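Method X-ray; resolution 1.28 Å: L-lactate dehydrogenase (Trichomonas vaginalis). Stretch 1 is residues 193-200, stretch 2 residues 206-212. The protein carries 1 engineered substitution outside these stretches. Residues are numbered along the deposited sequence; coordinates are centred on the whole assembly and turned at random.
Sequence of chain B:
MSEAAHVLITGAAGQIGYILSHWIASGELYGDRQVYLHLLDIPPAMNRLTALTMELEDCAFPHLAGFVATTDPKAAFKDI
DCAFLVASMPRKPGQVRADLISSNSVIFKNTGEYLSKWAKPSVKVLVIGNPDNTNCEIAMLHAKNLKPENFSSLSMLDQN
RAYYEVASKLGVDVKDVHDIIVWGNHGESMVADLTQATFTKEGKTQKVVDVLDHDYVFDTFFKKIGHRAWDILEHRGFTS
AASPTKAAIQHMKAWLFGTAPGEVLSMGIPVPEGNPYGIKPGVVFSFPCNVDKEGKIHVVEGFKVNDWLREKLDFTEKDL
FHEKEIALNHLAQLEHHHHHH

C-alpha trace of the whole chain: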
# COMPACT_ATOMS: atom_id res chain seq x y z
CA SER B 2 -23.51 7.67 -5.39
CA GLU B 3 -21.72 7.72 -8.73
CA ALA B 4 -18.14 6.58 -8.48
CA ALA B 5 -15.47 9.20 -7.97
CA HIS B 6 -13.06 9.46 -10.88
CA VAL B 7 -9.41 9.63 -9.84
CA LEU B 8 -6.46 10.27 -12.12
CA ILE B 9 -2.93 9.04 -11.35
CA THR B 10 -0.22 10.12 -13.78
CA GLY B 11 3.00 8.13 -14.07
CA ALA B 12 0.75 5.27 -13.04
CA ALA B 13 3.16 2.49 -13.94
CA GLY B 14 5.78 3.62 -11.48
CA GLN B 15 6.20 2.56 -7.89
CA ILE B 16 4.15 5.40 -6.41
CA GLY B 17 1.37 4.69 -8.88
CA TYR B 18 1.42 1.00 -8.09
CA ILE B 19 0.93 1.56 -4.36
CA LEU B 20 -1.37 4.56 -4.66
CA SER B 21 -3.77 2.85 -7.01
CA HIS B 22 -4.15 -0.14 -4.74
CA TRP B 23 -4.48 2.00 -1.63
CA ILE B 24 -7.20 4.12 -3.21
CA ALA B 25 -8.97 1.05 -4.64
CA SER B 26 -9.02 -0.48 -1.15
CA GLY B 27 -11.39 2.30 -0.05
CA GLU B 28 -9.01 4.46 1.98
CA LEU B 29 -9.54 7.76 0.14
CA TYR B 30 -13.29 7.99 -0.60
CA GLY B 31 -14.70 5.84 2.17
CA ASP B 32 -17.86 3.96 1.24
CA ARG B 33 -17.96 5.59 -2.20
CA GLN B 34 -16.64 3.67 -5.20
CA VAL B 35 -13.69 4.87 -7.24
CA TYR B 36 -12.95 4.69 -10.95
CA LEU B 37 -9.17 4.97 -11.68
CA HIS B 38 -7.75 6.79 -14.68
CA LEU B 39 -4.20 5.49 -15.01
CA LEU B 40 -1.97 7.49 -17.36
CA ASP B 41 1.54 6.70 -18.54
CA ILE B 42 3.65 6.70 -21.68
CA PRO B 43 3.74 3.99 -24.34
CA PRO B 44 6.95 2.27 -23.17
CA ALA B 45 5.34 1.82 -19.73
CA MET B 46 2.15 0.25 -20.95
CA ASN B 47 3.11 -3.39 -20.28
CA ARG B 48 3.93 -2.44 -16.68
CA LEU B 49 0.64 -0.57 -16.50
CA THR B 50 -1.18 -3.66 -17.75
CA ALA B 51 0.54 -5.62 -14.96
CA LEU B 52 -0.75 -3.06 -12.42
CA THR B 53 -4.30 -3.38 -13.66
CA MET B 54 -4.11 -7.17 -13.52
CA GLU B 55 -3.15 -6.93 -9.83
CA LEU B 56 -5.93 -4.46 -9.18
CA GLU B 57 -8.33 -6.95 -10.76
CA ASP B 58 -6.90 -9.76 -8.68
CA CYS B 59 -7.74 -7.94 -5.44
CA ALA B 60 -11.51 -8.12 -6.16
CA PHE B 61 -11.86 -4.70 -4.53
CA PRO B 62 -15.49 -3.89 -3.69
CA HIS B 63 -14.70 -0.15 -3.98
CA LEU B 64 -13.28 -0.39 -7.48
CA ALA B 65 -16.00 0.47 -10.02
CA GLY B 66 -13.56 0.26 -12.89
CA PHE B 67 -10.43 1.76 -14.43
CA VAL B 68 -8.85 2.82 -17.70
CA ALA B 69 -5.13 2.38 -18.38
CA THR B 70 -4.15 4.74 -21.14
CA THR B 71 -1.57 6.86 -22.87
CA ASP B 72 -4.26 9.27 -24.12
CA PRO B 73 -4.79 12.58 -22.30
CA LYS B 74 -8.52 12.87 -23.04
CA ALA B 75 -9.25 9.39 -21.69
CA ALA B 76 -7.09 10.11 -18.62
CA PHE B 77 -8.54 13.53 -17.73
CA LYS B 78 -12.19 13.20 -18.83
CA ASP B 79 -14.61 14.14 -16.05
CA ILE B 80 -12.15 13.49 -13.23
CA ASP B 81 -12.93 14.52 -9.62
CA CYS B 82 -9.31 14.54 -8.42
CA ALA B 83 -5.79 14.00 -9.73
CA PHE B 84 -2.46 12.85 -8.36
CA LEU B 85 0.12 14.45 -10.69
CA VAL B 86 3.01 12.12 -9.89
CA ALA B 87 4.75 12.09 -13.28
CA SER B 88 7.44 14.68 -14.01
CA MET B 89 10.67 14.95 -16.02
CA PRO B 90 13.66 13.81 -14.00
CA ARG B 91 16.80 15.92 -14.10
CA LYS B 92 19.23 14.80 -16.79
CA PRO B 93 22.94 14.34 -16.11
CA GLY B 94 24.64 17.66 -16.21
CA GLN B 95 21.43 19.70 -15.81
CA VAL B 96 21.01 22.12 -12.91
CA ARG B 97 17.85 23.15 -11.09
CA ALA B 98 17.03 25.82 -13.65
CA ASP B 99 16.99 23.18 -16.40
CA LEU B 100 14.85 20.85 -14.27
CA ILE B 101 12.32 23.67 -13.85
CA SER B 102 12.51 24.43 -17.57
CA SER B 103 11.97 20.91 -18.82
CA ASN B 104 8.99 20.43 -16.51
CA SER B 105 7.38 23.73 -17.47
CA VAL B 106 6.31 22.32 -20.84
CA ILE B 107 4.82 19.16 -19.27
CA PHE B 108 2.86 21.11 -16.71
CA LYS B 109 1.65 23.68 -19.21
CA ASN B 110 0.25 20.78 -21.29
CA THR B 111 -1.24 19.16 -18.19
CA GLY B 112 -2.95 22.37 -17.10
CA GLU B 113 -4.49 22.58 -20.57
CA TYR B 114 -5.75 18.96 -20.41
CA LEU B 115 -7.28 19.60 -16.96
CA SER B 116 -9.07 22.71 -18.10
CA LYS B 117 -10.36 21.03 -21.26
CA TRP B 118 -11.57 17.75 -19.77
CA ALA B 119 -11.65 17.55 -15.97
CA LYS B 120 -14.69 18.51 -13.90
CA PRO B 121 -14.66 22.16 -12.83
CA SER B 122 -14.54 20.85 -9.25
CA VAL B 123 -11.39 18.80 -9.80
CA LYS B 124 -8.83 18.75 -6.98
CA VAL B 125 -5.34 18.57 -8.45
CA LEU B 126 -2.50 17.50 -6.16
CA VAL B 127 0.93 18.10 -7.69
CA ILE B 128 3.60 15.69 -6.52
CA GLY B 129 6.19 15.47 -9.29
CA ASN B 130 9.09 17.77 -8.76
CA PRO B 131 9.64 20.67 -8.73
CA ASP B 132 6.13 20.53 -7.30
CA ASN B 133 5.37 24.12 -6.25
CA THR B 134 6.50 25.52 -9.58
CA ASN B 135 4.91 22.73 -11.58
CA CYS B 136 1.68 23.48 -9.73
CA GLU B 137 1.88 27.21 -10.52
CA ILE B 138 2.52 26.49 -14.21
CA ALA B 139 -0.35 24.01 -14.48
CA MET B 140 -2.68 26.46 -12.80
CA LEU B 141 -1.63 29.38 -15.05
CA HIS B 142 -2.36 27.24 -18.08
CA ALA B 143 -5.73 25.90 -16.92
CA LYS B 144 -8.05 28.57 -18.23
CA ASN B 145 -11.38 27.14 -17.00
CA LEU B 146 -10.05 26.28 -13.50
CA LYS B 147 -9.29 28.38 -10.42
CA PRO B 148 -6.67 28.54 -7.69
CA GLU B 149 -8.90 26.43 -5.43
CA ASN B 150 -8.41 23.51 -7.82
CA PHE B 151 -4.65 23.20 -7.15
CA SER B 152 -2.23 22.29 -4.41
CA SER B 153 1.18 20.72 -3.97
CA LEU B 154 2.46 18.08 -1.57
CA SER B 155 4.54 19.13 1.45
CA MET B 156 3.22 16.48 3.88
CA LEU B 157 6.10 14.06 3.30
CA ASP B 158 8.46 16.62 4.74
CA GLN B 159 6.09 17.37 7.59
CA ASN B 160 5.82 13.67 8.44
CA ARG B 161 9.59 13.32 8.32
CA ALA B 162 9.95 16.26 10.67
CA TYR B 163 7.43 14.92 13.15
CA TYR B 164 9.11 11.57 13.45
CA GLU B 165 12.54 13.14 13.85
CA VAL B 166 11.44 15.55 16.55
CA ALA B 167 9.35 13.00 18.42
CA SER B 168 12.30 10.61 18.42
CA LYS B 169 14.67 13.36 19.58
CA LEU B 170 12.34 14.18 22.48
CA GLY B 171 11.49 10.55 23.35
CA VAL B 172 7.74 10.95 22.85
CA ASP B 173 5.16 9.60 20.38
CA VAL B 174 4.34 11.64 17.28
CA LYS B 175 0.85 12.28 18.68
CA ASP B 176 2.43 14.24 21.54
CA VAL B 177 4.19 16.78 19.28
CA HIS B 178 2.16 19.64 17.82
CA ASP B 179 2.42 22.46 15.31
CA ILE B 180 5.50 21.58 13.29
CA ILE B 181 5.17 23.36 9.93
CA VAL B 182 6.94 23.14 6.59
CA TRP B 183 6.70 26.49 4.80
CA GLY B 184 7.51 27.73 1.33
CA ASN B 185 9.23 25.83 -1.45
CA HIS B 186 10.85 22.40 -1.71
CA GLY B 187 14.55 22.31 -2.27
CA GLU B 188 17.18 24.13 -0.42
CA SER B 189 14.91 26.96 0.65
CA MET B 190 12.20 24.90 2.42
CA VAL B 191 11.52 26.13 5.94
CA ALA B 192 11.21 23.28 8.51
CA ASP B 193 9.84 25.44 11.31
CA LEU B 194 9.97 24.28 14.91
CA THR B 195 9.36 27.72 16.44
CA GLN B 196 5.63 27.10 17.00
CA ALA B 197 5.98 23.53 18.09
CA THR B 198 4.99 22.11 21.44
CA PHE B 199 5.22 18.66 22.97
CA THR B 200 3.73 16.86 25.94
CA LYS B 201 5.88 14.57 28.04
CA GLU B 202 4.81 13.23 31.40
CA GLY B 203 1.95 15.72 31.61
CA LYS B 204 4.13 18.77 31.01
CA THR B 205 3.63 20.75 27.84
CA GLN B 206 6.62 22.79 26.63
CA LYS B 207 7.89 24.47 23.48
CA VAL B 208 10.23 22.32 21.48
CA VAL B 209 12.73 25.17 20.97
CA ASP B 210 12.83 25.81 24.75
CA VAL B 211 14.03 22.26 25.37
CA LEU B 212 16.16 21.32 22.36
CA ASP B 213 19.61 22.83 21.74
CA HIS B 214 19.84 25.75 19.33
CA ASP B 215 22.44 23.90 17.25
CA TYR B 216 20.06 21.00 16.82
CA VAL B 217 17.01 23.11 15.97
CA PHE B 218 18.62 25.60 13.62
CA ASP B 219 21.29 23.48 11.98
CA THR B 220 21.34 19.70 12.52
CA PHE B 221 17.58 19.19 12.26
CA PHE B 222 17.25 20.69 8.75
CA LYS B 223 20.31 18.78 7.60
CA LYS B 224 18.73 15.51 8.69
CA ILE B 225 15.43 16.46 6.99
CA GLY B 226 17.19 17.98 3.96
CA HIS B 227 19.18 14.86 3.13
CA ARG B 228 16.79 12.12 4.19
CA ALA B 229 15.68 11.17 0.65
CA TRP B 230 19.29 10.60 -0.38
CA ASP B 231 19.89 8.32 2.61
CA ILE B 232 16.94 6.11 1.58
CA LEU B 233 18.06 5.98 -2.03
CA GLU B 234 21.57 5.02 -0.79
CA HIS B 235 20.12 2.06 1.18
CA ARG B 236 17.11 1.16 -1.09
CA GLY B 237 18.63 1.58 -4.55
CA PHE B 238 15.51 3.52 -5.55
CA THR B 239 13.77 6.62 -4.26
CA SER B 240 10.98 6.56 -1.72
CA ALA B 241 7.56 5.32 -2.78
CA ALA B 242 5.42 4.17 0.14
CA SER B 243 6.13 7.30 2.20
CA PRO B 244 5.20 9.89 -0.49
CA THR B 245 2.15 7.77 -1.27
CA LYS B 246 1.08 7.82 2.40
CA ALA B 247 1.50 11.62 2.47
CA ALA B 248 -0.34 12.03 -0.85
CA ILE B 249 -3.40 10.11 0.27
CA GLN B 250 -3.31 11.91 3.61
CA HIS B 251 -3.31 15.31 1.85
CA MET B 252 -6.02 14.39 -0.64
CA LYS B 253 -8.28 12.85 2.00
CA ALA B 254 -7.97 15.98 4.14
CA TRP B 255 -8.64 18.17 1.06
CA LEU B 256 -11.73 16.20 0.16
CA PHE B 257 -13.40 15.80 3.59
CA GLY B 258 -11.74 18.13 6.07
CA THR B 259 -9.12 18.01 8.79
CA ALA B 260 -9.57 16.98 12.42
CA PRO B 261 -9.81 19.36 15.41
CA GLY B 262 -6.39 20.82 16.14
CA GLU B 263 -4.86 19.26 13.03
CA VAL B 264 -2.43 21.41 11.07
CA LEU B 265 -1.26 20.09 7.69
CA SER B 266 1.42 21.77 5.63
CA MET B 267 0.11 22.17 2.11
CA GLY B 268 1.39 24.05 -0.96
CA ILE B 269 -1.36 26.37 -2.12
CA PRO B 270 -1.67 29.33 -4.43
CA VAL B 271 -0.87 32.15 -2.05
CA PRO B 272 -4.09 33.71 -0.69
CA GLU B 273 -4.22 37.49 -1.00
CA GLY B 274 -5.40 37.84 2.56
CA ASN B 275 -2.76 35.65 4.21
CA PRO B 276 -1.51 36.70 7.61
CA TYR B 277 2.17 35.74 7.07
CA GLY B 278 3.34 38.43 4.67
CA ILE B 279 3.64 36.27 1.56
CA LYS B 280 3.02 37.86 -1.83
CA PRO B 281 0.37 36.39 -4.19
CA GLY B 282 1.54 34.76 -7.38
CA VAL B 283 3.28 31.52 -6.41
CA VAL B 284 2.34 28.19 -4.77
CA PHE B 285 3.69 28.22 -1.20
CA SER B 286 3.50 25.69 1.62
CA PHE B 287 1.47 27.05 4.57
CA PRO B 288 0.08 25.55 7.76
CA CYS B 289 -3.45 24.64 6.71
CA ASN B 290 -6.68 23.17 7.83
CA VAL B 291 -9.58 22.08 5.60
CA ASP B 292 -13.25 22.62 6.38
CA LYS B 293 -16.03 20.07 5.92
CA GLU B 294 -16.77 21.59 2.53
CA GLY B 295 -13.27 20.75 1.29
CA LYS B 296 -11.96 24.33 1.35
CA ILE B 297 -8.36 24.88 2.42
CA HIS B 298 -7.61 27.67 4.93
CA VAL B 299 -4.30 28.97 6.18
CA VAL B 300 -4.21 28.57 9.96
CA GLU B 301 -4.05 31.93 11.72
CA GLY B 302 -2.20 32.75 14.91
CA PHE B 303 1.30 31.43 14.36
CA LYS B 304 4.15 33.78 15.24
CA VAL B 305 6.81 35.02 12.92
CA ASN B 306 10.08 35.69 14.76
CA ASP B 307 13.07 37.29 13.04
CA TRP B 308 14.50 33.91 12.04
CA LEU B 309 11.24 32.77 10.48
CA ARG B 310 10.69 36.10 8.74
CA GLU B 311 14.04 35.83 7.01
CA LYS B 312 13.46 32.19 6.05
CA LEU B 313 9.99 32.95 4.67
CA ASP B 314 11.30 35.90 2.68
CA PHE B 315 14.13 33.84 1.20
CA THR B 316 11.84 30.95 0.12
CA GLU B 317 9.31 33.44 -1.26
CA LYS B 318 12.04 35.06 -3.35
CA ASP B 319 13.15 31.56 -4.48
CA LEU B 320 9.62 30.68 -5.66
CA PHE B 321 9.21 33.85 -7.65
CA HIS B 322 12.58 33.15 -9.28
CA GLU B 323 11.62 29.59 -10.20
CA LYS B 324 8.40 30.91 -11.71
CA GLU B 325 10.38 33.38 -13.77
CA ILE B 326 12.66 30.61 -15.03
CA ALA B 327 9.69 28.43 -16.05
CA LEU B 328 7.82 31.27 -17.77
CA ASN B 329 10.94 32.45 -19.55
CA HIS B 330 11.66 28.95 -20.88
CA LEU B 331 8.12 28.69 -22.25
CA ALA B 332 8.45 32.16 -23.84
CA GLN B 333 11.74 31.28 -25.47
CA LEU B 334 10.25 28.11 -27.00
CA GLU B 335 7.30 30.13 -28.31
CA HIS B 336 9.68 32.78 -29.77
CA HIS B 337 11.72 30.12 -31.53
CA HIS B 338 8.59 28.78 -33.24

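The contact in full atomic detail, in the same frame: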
# COMPACT_ATOMS: atom_id res chain seq x y z
N ASP B 193 10.03 24.54 10.19
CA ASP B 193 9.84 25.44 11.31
C ASP B 193 9.42 24.71 12.58
O ASP B 193 8.36 24.03 12.60
CB ASP B 193 8.75 26.43 10.92
CG ASP B 193 8.37 27.43 12.01
OD1 ASP B 193 9.20 27.71 12.90
OD2 ASP B 193 7.23 27.95 11.93
N LEU B 194 10.25 24.79 13.60
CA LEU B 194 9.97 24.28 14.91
C LEU B 194 9.59 25.35 15.90
O LEU B 194 9.40 25.03 17.08
CB LEU B 194 11.18 23.50 15.44
CG LEU B 194 11.60 22.28 14.61
CD1 LEU B 194 12.75 21.51 15.28
CD2 LEU B 194 10.41 21.35 14.24
N THR B 195 9.55 26.61 15.48
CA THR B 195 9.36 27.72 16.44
C THR B 195 7.96 27.83 17.03
O THR B 195 7.80 28.52 18.04
CB THR B 195 9.79 29.07 15.87
OG1 THR B 195 8.89 29.46 14.86
CG2 THR B 195 11.18 29.01 15.33
N GLN B 196 6.97 27.16 16.43
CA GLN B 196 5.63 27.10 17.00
C GLN B 196 5.43 25.85 17.83
O GLN B 196 4.48 25.76 18.60
CB GLN B 196 4.55 27.04 15.93
CG GLN B 196 4.87 27.71 14.59
CD GLN B 196 4.98 29.22 14.67
OE1 GLN B 196 4.38 29.90 15.56
NE2 GLN B 196 5.69 29.77 13.71
N ALA B 197 6.32 24.88 17.69
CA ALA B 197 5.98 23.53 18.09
C ALA B 197 5.99 23.32 19.60
O ALA B 197 6.83 23.88 20.34
CB ALA B 197 6.93 22.55 17.44
N THR B 198 5.06 22.50 20.05
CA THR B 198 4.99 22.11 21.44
C THR B 198 4.98 20.59 21.54
O THR B 198 4.76 19.89 20.56
CB THR B 198 3.74 22.65 22.16
OG1 THR B 198 2.56 22.32 21.40
CG2 THR B 198 3.84 24.17 22.35
N PHE B 199 5.29 20.08 22.74
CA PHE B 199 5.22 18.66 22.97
C PHE B 199 4.81 18.42 24.42
O PHE B 199 5.06 19.24 25.29
CB PHE B 199 6.55 17.98 22.65
CG PHE B 199 7.65 18.23 23.65
CD1 PHE B 199 8.31 19.45 23.72
CD2 PHE B 199 8.00 17.23 24.54
CE1 PHE B 199 9.29 19.66 24.66
CE2 PHE B 199 8.99 17.45 25.49
CZ PHE B 199 9.65 18.65 25.52
N THR B 200 4.19 17.26 24.64
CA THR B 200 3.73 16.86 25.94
C THR B 200 4.53 15.64 26.34
O THR B 200 4.58 14.64 25.62
CB THR B 200 2.24 16.45 25.90
OG1 THR B 200 1.45 17.55 25.42
CG2 THR B 200 1.75 16.00 27.27
N GLN B 206 5.58 21.78 26.84
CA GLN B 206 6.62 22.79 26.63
C GLN B 206 6.82 23.07 25.15
O GLN B 206 6.40 22.30 24.30
CB GLN B 206 7.97 22.33 27.16
CG GLN B 206 8.00 21.95 28.63
CD GLN B 206 9.41 21.71 29.10
OE1 GLN B 206 9.86 20.56 29.14
NE2 GLN B 206 10.13 22.78 29.42
N LYS B 207 7.48 24.17 24.84
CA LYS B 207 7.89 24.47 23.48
C LYS B 207 9.13 23.69 23.13
O LYS B 207 10.09 23.60 23.89
CB LYS B 207 8.18 25.96 23.30
CG LYS B 207 6.94 26.82 23.21
CD LYS B 207 7.32 28.30 23.07
CE LYS B 207 7.81 28.65 21.71
NZ LYS B 207 6.69 28.51 20.78
N VAL B 208 9.11 23.09 21.94
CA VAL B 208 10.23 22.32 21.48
C VAL B 208 11.52 23.14 21.52
O VAL B 208 12.54 22.66 21.96
CB VAL B 208 9.95 21.77 20.07
CG1 VAL B 208 11.20 21.13 19.44
CG2 VAL B 208 8.80 20.77 20.12
N VAL B 209 11.48 24.40 21.06
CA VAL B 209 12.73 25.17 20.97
C VAL B 209 13.24 25.63 22.35
O VAL B 209 14.37 26.09 22.48
CB VAL B 209 12.61 26.42 20.08
CG1 VAL B 209 12.36 25.98 18.63
CG2 VAL B 209 11.54 27.36 20.62
N ASP B 210 12.42 25.47 23.39
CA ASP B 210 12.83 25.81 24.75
C ASP B 210 13.55 24.65 25.42
O ASP B 210 14.14 24.83 26.47
CB ASP B 210 11.63 26.20 25.61
CG ASP B 210 11.04 27.55 25.23
OD1 ASP B 210 11.68 28.30 24.46
OD2 ASP B 210 9.93 27.85 25.71
N VAL B 211 13.45 23.46 24.82
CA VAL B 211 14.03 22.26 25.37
C VAL B 211 15.21 21.79 24.55
O VAL B 211 16.23 21.44 25.09
CB VAL B 211 12.98 21.16 25.52
CG1 VAL B 211 13.62 19.86 25.96
CG2 VAL B 211 11.92 21.59 26.52
N LEU B 212 15.07 21.75 23.23
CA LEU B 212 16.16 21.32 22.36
C LEU B 212 17.22 22.40 22.17
O LEU B 212 16.92 23.61 22.17
CB LEU B 212 15.62 20.82 21.01
CG LEU B 212 14.75 19.57 21.17
CD1 LEU B 212 14.27 19.11 19.82
CD2 LEU B 212 15.50 18.43 21.89
O HOH W 1 8.97 25.45 19.76

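Val-208 and Phe-199 form the apolar centre. Val-208 CG2 lies 3.7 Å from Ala-197 CB and 3.9 Å from Phe-199 CD1, so one methyl touches both side chains. With chi1 at 73° (p), the Phe-199 ring reaches back over the second stretch: Phe-199 CE1 approaches Gln-206 CB at 3.9 Å and, at the ring edge, Val-211 CG2 at 3.8 Å. Leu-194 adds a looser apolar contact, its CB 4.2 Å from Val-209 CG1.

The backbones beside this cluster run antiparallel. Phe-199 and Gln-206 are a hydrogen-bonded pair, with Phe-199 N to Gln-206 O at 2.9 Å and Gln-206 N to Phe-199 O at 3.0 Å. Thr-198 and Lys-207 form the adjacent non-hydrogen-bonded pair, their CA atoms 4.3 Å apart. Val-208 N then donates to Ala-197 O (2.9 Å, 164°), extending the ladder to the point where the second stretch turns.

Beyond that turn the chains diverge, and water 1 fills the gap: it donates to Leu-194 O and Ala-197 O, both at 2.7 Å, and accepts from Val-209 N at 3.0 Å. At the polar edge, Lys-207 curls back (chi3 and chi4 both p) so that its NZ donates to Thr-195 O at 3.0 Å. Asp-193 OD1 steadies that loop, accepting from Thr-195 N at 2.8 Å and Thr-195 OG1 at 2.6 Å.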